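Local atomic coordinates of putative oxidoreductase FAD-binding subunit (Sulfolobus tokodaii, PDB entry 4ZOH), a protein that binds FAD and is probably the flavoprotein subunit of an oxidoreductase related to the molybdopterin dehydrogenases, passing electrons through the flavin. Residues I124-K129 / I164-F169. Numbering follows the deposited sequence.
Sequences IAMDAK and IQVPTF
At the start of strand 129-134 in the antiparallel sheet of the FAD-binding domain, Lys129 pairs with Gln165 of strand 160-167. It is a hydrogen-bonded pair: Lys129 N reaches Gln165 O at 2.7 Å, and Gln165 N returns a bond to Lys129 O, also 2.7 Å long. Both side chains leave on one face, where the Lys129 methylenes pass Gln165 OE1 while Gln165 NE2 bonds to Glu163. The chain enters this strand from helix 119-125 through a Schellman motif, in which Asp127 takes the positive phi and sends its carboxylate to Arg206 and Arg218. Just before the strand begins, the small methyl of Ala128 suits a close approach, its CB resting 3.6 Å from Val166 CG1; Leu123 of the helix packs on both. Further on, Pro167 has no N-H to offer, and its CD lies 3.2 Å from Met126 O. Met126 O also lies in the plane of the Phe169 ring at its edge, 3.6 Å from Phe169 CZ. Met126, unbranched and flexible, bends at chi3 (97°), which lets its CE touch both Val166 CB, at 3.9 Å, and Phe169 CE2, at 3.7 Å.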
# COMPACT_ATOMS: atom_id res chain seq x y z
N ILE B 124 -50.89 17.52 -13.54
CA ILE B 124 -52.30 17.65 -13.13
C ILE B 124 -52.94 18.83 -13.84
O ILE B 124 -54.09 18.76 -14.24
CB ILE B 124 -52.51 17.65 -11.59
CG1 ILE B 124 -53.98 17.36 -11.23
CG2 ILE B 124 -52.04 18.92 -10.96
CD1 ILE B 124 -54.27 15.90 -10.96
N ALA B 125 -52.13 19.88 -14.04
CA ALA B 125 -52.55 21.13 -14.70
C ALA B 125 -52.80 20.90 -16.16
O ALA B 125 -53.69 21.51 -16.76
CB ALA B 125 -51.50 22.19 -14.52
N MET B 126 -52.00 20.01 -16.74
CA MET B 126 -52.10 19.68 -18.13
C MET B 126 -53.20 18.64 -18.48
O MET B 126 -53.44 18.39 -19.65
CB MET B 126 -50.72 19.22 -18.58
CG MET B 126 -49.72 20.35 -18.63
SD MET B 126 -48.03 19.82 -18.98
CE MET B 126 -47.87 20.08 -20.78
N ASP B 127 -53.88 18.06 -17.48
CA ASP B 127 -54.76 16.87 -17.76
C ASP B 127 -54.00 15.79 -18.55
O ASP B 127 -54.53 15.16 -19.49
CB ASP B 127 -56.13 17.18 -18.45
CG ASP B 127 -56.86 18.40 -17.87
OD1 ASP B 127 -57.04 18.47 -16.63
OD2 ASP B 127 -57.22 19.30 -18.67
N ALA B 128 -52.74 15.59 -18.15
CA ALA B 128 -51.91 14.52 -18.67
C ALA B 128 -52.61 13.16 -18.57
O ALA B 128 -53.44 12.94 -17.64
CB ALA B 128 -50.60 14.46 -17.91
N LYS B 129 -52.25 12.25 -19.50
CA LYS B 129 -52.64 10.83 -19.37
C LYS B 129 -51.45 9.86 -19.42
O LYS B 129 -50.46 10.11 -20.12
CB LYS B 129 -53.60 10.43 -20.51
CG LYS B 129 -54.93 11.16 -20.56
CD LYS B 129 -55.79 10.64 -21.74
CE LYS B 129 -57.06 11.46 -21.95
NZ LYS B 129 -57.77 11.71 -20.66
N ILE B 164 -46.44 8.93 -21.47
CA ILE B 164 -47.18 10.04 -20.90
C ILE B 164 -47.65 10.86 -22.08
O ILE B 164 -46.85 11.12 -23.04
CB ILE B 164 -46.34 10.90 -19.90
CG1 ILE B 164 -46.01 10.14 -18.60
CG2 ILE B 164 -47.16 12.11 -19.43
CD1 ILE B 164 -45.08 8.94 -18.73
N GLN B 165 -48.96 11.20 -22.02
CA GLN B 165 -49.63 12.11 -23.03
C GLN B 165 -50.15 13.41 -22.43
O GLN B 165 -50.75 13.45 -21.34
CB GLN B 165 -50.83 11.39 -23.63
CG GLN B 165 -50.49 10.23 -24.57
CD GLN B 165 -51.68 9.31 -24.66
OE1 GLN B 165 -52.82 9.77 -24.55
NE2 GLN B 165 -51.44 8.00 -24.80
N VAL B 166 -49.88 14.49 -23.14
CA VAL B 166 -50.32 15.83 -22.74
C VAL B 166 -50.79 16.57 -24.01
O VAL B 166 -50.27 16.32 -25.10
CB VAL B 166 -49.17 16.64 -22.04
CG1 VAL B 166 -48.82 16.05 -20.65
CG2 VAL B 166 -47.95 16.82 -22.94
N PRO B 167 -51.76 17.52 -23.87
CA PRO B 167 -52.12 18.37 -25.01
C PRO B 167 -50.92 19.24 -25.38
O PRO B 167 -49.98 19.40 -24.58
CB PRO B 167 -53.26 19.24 -24.45
CG PRO B 167 -53.80 18.46 -23.29
CD PRO B 167 -52.58 17.81 -22.68
N THR B 168 -50.93 19.84 -26.57
CA THR B 168 -49.79 20.63 -27.03
C THR B 168 -49.69 22.07 -26.57
O THR B 168 -48.64 22.70 -26.72
CB THR B 168 -49.66 20.63 -28.56
OG1 THR B 168 -50.94 20.90 -29.10
CG2 THR B 168 -49.24 19.29 -29.01
N PHE B 169 -50.80 22.59 -26.02
CA PHE B 169 -50.92 23.97 -25.46
C PHE B 169 -50.28 25.06 -26.28
O PHE B 169 -49.61 25.94 -25.71
CB PHE B 169 -50.40 24.03 -24.02
CG PHE B 169 -51.13 23.11 -23.09
CD1 PHE B 169 -52.37 23.48 -22.56
CD2 PHE B 169 -50.58 21.88 -22.75
CE1 PHE B 169 -53.04 22.61 -21.73
CE2 PHE B 169 -51.23 21.02 -21.90
CZ PHE B 169 -52.47 21.38 -21.40